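Local coordinates for beta-N-acetylhexosaminidase (Arthrobacter aurescens, PDB 3RCN), which probably hydrolyses terminal non-reducing N-acetyl-D-hexosamine residues from N-acetyl-beta-D-hexosaminides, as a glycosyl hydrolase of family 20, at residues 99-107 with 164-172; 107-115 with 502-510. All coordinates share one frame; numbering follows the deposited sequence. Where two conformers were deposited one is given.

Overall arrangement
Both contacts use helix 95-109 of the N-terminal alpha-beta domain and join it to the catalytic alpha-beta barrel region. Contact 1 holds the middle of that helix against the end of helix 154-166 and the loop leading to barrel strand 171-178. It is wholly buried, and its one direct hydrogen bond comes from a lysine. Contact 2 holds the end of the helix and the turn after it against helix 491-508. It is mostly buried too, but its edge reaches the surface and the second subunit. It has no direct hydrogen bond and relies on flat stacking and apolar contact, though both contacts include water bridges. Q107 belongs to both, and H167 and H502 probably hydrogen-bond between them.

Contact 1: residues 99-107 with 164-172; sequences FYGAQTLLQ and MAMHKLNVL
K168 runs alongside Y100, the two side chains pointing in opposite directions. K168 CG lies 3.6 Å from Y100 CD1, obliquely to the ring. The lysine chain stays extended as far as CE and turns at chi4 (73°), so that NZ donates a hydrogen bond to T104 OG1 at 2.8 Å. At the far end of the ring, Y100 OH donates to a water at 2.7 Å, which donates to L169 O. A165 CB meets the edge of the F99 ring, 3.7 Å from CZ. Q103 bends at chi2 (-80°), which puts its OE1 3.4 Å from M166 CA and its NE2 beside A165 O. Q107 NE2 bonds to I11 O and lies 3.8 Å from M166 SE. T104 OG1 is also hydrogen-bonded to Y80 OH, and K168 makes a cation-pi contact with W483. With an alanine at K168, T104 OG1 and W483 would probably lose their charged partner, and much of the Y100 flank its cover. K168 has positive phi and closes helix 154-166 with a Schellman motif. The chain then turns into strand 171-178, next to strand 140-146 of the barrel, while helix 39-53 packs beside helix 95-109 through W44.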
# COMPACT_ATOMS: atom_id res chain seq x y z
N PHE A 99 21.03 8.39 9.51
CA PHE A 99 19.67 8.06 9.14
C PHE A 99 18.75 8.34 10.32
O PHE A 99 17.72 8.99 10.16
CB PHE A 99 19.57 6.59 8.71
CG PHE A 99 18.18 6.16 8.34
CD1 PHE A 99 17.65 6.48 7.10
CD2 PHE A 99 17.40 5.45 9.24
CE1 PHE A 99 16.36 6.09 6.75
CE2 PHE A 99 16.10 5.06 8.90
CZ PHE A 99 15.58 5.37 7.65
N TYR A 100 19.12 7.85 11.50
CA TYR A 100 18.28 8.03 12.67
C TYR A 100 18.16 9.51 13.05
O TYR A 100 17.11 9.96 13.51
CB TYR A 100 18.76 7.15 13.83
CG TYR A 100 18.64 5.68 13.51
CD1 TYR A 100 17.53 5.19 12.82
CD2 TYR A 100 19.65 4.78 13.84
CE1 TYR A 100 17.41 3.84 12.50
CE2 TYR A 100 19.55 3.42 13.51
CZ TYR A 100 18.42 2.96 12.83
OH TYR A 100 18.30 1.64 12.50
N GLY A 101 19.23 10.27 12.83
CA GLY A 101 19.18 11.69 13.06
C GLY A 101 18.12 12.33 12.18
O GLY A 101 17.32 13.12 12.64
N ALA A 102 18.15 11.97 10.89
CA ALA A 102 17.15 12.37 9.92
C ALA A 102 15.73 12.12 10.39
O ALA A 102 14.86 12.99 10.24
CB ALA A 102 17.39 11.66 8.58
N GLN A 103 15.48 10.94 10.95
CA GLN A 103 14.15 10.63 11.46
C GLN A 103 13.78 11.58 12.58
O GLN A 103 12.68 12.12 12.61
CB GLN A 103 14.04 9.19 11.93
CG GLN A 103 14.33 8.19 10.84
CD GLN A 103 13.16 7.94 9.91
OE1 GLN A 103 12.05 8.44 10.13
NE2 GLN A 103 13.39 7.16 8.87
N THR A 104 14.70 11.79 13.50
CA THR A 104 14.44 12.73 14.58
C THR A 104 14.14 14.14 14.06
O THR A 104 13.34 14.87 14.64
CB THR A 104 15.60 12.77 15.56
OG1 THR A 104 15.70 11.48 16.19
CG2 THR A 104 15.35 13.81 16.62
N LEU A 105 14.78 14.50 12.96
CA LEU A 105 14.53 15.78 12.32
C LEU A 105 13.08 15.84 11.84
O LEU A 105 12.35 16.77 12.16
CB LEU A 105 15.46 15.96 11.13
CG LEU A 105 15.43 17.36 10.54
CD1 LEU A 105 16.08 18.29 11.55
CD2 LEU A 105 16.14 17.42 9.20
N LEU A 106 12.66 14.84 11.07
CA LEU A 106 11.30 14.82 10.56
C LEU A 106 10.28 14.99 11.68
O LEU A 106 9.33 15.75 11.53
CB LEU A 106 11.02 13.55 9.78
CG LEU A 106 11.80 13.44 8.48
CD1 LEU A 106 11.21 12.33 7.65
CD2 LEU A 106 11.80 14.75 7.71
N GLN A 107 10.48 14.27 12.79
CA GLN A 107 9.61 14.45 13.94
C GLN A 107 9.62 15.89 14.45
O GLN A 107 8.57 16.43 14.82
CB GLN A 107 9.96 13.48 15.07
CG GLN A 107 9.77 12.02 14.71
CD GLN A 107 9.58 11.14 15.92
OE1 GLN A 107 9.78 11.57 17.06
NE2 GLN A 107 9.18 9.90 15.69
N MSE A 164 8.50 1.16 10.21
CA MSE A 164 9.51 0.59 11.12
C MSE A 164 10.73 1.50 11.27
O MSE A 164 11.21 1.73 12.37
CB MSE A 164 10.01 -0.77 10.63
CG MSE A 164 9.07 -1.94 10.82
SE MSE A 164 9.92 -3.56 10.13
CE MSE A 164 11.50 -3.73 11.25
N ALA A 165 11.24 1.98 10.14
CA ALA A 165 12.45 2.79 10.17
C ALA A 165 12.20 4.10 10.92
O ALA A 165 13.11 4.68 11.53
CB ALA A 165 12.94 3.06 8.75
N MSE A 166 10.95 4.55 10.88
CA MSE A 166 10.57 5.79 11.55
C MSE A 166 10.63 5.62 13.06
O MSE A 166 10.80 6.59 13.80
CB MSE A 166 9.18 6.24 11.09
CG MSE A 166 8.73 7.58 11.68
SE MSE A 166 7.69 7.39 13.33
CE MSE A 166 5.87 7.37 12.53
N HIS A 167 10.47 4.39 13.51
CA HIS A 167 10.61 4.06 14.93
C HIS A 167 12.02 3.60 15.31
O HIS A 167 12.27 3.23 16.46
CB HIS A 167 9.56 3.04 15.34
CG HIS A 167 8.16 3.57 15.31
ND1 HIS A 167 7.38 3.54 14.18
CD2 HIS A 167 7.42 4.16 16.27
CE1 HIS A 167 6.20 4.08 14.45
NE2 HIS A 167 6.20 4.46 15.71
N LYS A 168 12.94 3.65 14.35
CA LYS A 168 14.33 3.28 14.53
C LYS A 168 14.53 1.79 14.81
O LYS A 168 15.53 1.41 15.39
CB LYS A 168 14.95 4.10 15.67
CG LYS A 168 15.08 5.61 15.40
CD LYS A 168 15.73 6.34 16.59
CE LYS A 168 16.15 7.78 16.29
NZ LYS A 168 15.01 8.73 16.18
N LEU A 169 13.58 0.97 14.38
CA LEU A 169 13.71 -0.48 14.41
C LEU A 169 14.65 -0.88 13.29
O LEU A 169 14.49 -0.41 12.16
CB LEU A 169 12.35 -1.15 14.24
CG LEU A 169 11.39 -0.84 15.40
CD1 LEU A 169 9.96 -1.21 15.08
CD2 LEU A 169 11.84 -1.53 16.68
N ASN A 170 15.69 -1.65 13.63
CA ASN A 170 16.65 -2.16 12.64
C ASN A 170 16.55 -3.61 12.13
O ASN A 170 17.33 -4.00 11.27
CB ASN A 170 18.08 -1.84 13.07
CG ASN A 170 18.47 -2.54 14.34
OD1 ASN A 170 17.73 -3.37 14.86
ND2 ASN A 170 19.66 -2.23 14.84
N VAL A 171 15.61 -4.42 12.63
CA VAL A 171 15.54 -5.80 12.14
C VAL A 171 14.14 -6.21 11.79
O VAL A 171 13.20 -6.00 12.55
CB VAL A 171 16.14 -6.87 13.15
CG1 VAL A 171 15.98 -8.27 12.59
CG2 VAL A 171 17.59 -6.63 13.41
N LEU A 172 14.01 -6.82 10.62
CA LEU A 172 12.72 -7.34 10.18
C LEU A 172 12.91 -8.81 9.94
O LEU A 172 13.68 -9.23 9.06
CB LEU A 172 12.24 -6.68 8.89
CG LEU A 172 11.10 -7.45 8.20
CD1 LEU A 172 9.77 -7.34 8.96
CD2 LEU A 172 10.92 -6.99 6.77
O HOH W 1 16.15 1.45 10.93

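Contact 2: residues 107-115 with 502-510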
# COMPACT_ATOMS: atom_id res chain seq x y z
N GLN A 107 10.48 14.27 12.79
CA GLN A 107 9.61 14.45 13.94
C GLN A 107 9.62 15.89 14.45
O GLN A 107 8.57 16.43 14.82
CB GLN A 107 9.96 13.48 15.07
CG GLN A 107 9.77 12.02 14.71
CD GLN A 107 9.58 11.14 15.92
OE1 GLN A 107 9.78 11.57 17.06
NE2 GLN A 107 9.18 9.90 15.69
N LEU A 108 10.79 16.53 14.45
CA LEU A 108 10.90 17.94 14.85
C LEU A 108 10.13 18.93 13.95
O LEU A 108 9.63 19.96 14.42
CB LEU A 108 12.38 18.35 14.95
CG LEU A 108 13.18 17.90 16.17
CD1 LEU A 108 14.60 18.38 16.04
CD2 LEU A 108 12.57 18.42 17.47
N LEU A 109 10.03 18.61 12.66
CA LEU A 109 9.29 19.44 11.71
C LEU A 109 7.77 19.27 11.81
O LEU A 109 7.03 20.15 11.39
CB LEU A 109 9.74 19.16 10.27
CG LEU A 109 11.19 19.52 9.95
CD1 LEU A 109 11.71 18.72 8.78
CD2 LEU A 109 11.37 21.01 9.70
N GLY A 110 7.33 18.14 12.37
CA GLY A 110 5.91 17.86 12.53
C GLY A 110 5.37 16.82 11.56
O GLY A 110 6.04 16.48 10.59
N PRO A 111 4.14 16.32 11.81
CA PRO A 111 3.55 15.22 11.04
C PRO A 111 3.46 15.46 9.54
O PRO A 111 3.43 14.47 8.79
CB PRO A 111 2.14 15.09 11.64
CG PRO A 111 2.26 15.65 13.00
CD PRO A 111 3.23 16.79 12.87
N ALA A 112 3.40 16.72 9.08
CA ALA A 112 3.27 16.96 7.64
C ALA A 112 4.54 16.56 6.90
O ALA A 112 4.54 16.33 5.69
CB ALA A 112 2.90 18.40 7.35
N ALA A 113 5.63 16.46 7.65
CA ALA A 113 6.90 16.03 7.12
C ALA A 113 6.91 14.54 6.76
O ALA A 113 7.79 14.09 6.04
CB ALA A 113 8.00 16.34 8.10
N LEU A 114 5.92 13.79 7.26
CA LEU A 114 5.78 12.36 6.95
C LEU A 114 4.83 12.01 5.80
O LEU A 114 4.66 10.84 5.45
CB LEU A 114 5.30 11.61 8.20
CG LEU A 114 6.20 11.84 9.40
CD1 LEU A 114 5.60 11.25 10.66
CD2 LEU A 114 7.56 11.25 9.11
N ARG A 115 4.18 13.03 5.24
CA ARG A 115 3.31 12.81 4.09
C ARG A 115 4.13 12.58 2.82
O ARG A 115 5.29 12.97 2.75
CB ARG A 115 2.36 14.00 3.91
CG ARG A 115 1.51 14.30 5.13
CD ARG A 115 0.27 13.43 5.18
NE ARG A 115 -0.54 13.70 6.38
CZ ARG A 115 -1.72 13.15 6.62
NH1 ARG A 115 -2.25 12.30 5.74
NH2 ARG A 115 -2.39 13.45 7.72
N HIS A 502 2.61 11.74 18.54
CA HIS A 502 2.85 10.52 17.76
C HIS A 502 1.67 9.88 17.03
O HIS A 502 1.83 9.40 15.91
CB HIS A 502 3.53 9.47 18.63
CG HIS A 502 4.33 8.48 17.84
ND1 HIS A 502 5.48 8.82 17.17
CD2 HIS A 502 4.14 7.15 17.61
CE1 HIS A 502 5.97 7.75 16.56
NE2 HIS A 502 5.17 6.73 16.81
N LEU A 503 0.49 9.85 17.66
CA LEU A 503 -0.68 9.34 16.95
C LEU A 503 -0.89 10.10 15.64
O LEU A 503 -1.32 9.52 14.65
CB LEU A 503 -1.94 9.43 17.82
CG LEU A 503 -2.13 8.45 18.98
CD1 LEU A 503 -3.57 8.54 19.45
CD2 LEU A 503 -1.78 7.00 18.60
N ALA A 504 -0.59 11.40 15.65
CA ALA A 504 -0.74 12.22 14.44
C ALA A 504 0.27 11.81 13.38
O ALA A 504 -0.01 11.89 12.19
CB ALA A 504 -0.59 13.69 14.77
N ARG A 505 1.46 11.38 13.83
CA ARG A 505 2.49 10.88 12.92
C ARG A 505 2.08 9.55 12.28
O ARG A 505 2.27 9.35 11.08
CB ARG A 505 3.82 10.70 13.64
CG ARG A 505 4.48 11.98 14.11
CD ARG A 505 5.76 11.67 14.88
NE ARG A 505 6.14 12.78 15.75
CZ ARG A 505 6.33 12.67 17.05
NH1 ARG A 505 6.20 11.49 17.65
NH2 ARG A 505 6.66 13.74 17.77
N LEU A 506 1.52 8.65 13.09
CA LEU A 506 0.99 7.39 12.56
C LEU A 506 -0.13 7.64 11.55
O LEU A 506 -0.22 6.96 10.51
CB LEU A 506 0.49 6.50 13.69
CG LEU A 506 1.51 6.03 14.73
CD1 LEU A 506 0.84 5.12 15.73
CD2 LEU A 506 2.70 5.33 14.10
N GLU A 507 -1.00 8.60 11.84
CA GLU A 507 -2.06 8.94 10.90
C GLU A 507 -1.45 9.43 9.60
O GLU A 507 -1.92 9.08 8.53
CB GLU A 507 -3.00 9.99 11.48
CG GLU A 507 -3.95 9.46 12.55
CD GLU A 507 -4.76 10.56 13.22
OE1 GLU A 507 -5.17 11.54 12.54
OE2 GLU A 507 -4.99 10.45 14.45
N ALA A 508 -0.40 10.23 9.70
CA ALA A 508 0.22 10.80 8.51
C ALA A 508 0.87 9.73 7.63
O ALA A 508 1.00 9.90 6.42
CB ALA A 508 1.23 11.89 8.91
N MSE A 509 1.29 8.62 8.24
CA MSE A 509 1.96 7.54 7.52
C MSE A 509 0.99 6.47 7.02
O MSE A 509 1.41 5.43 6.51
CB MSE A 509 3.07 6.91 8.37
CG MSE A 509 4.18 7.87 8.76
SE MSE A 509 5.79 6.98 9.41
CE MSE A 509 6.55 6.48 7.68
N GLY A 510 -0.30 6.70 7.22
CA GLY A 510 -1.31 5.78 6.74
C GLY A 510 -1.57 4.59 7.65
O GLY A 510 -2.09 3.56 7.21
O HOH W 2 6.10 15.43 15.09
O HOH W 3 -4.81 12.51 9.52
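R505 lays its guanidinium over the side-chain amide of Q107. The two planes are 8° apart, and Q107 OE1 sits over the centre of the guanidinium, 3.6 Å from R505 CZ. The chains themselves cross at about a right angle. Bonds at the guanidinium edge fix its rotation. R505 NH1 donates to H502 ND1 at 2.8 Å, with an angle of 146° at the hydrogen, and the bond lies in the planes of both groups. R505 NE donates to a water at 2.7 Å, which in turn donates to Q107 O. R505 NH2 bonds to Q9 O, and H502 NE2 and H167 NE2 probably share a hydrogen bond, which would hold the H502 ring in place.

Further along helix 491-508, toward its C-terminal end, the contact becomes apolar. L114 CD1 touches the aliphatic start of R505, 3.5 Å from CB. L114 CB also meets A508 CB. P111 CG rests 3.9 Å from A504 CB.

Two helix ends meet here. Helix 95-109 of the N-terminal domain ends just before G110, whose positive phi turns the chain away, and a 3-10 turn follows. Helix 491-508 comes after strand 449-456, the last strand of the (beta/alpha)8 (TIM) barrel of the family 20 catalytic domain, which pairs with strand 140-146. It ends in a Schellman motif at G510. A508 is small enough for both P111 and R115 to approach it closely.

R115 bends at chi2 (-84°), and its guanidinium lies face-on over A508, with CZ 3.6 Å from A508 CA. In the plane of that group, a water accepts from R115 NH2 and donates to E507 OE1 at 3.2 Å, while E507 OE2 is bonded to Y513 OH. R115 NH1 forms salt bridges with E228 and D225 of the second subunit, which would probably balance its charge at the dimer interface.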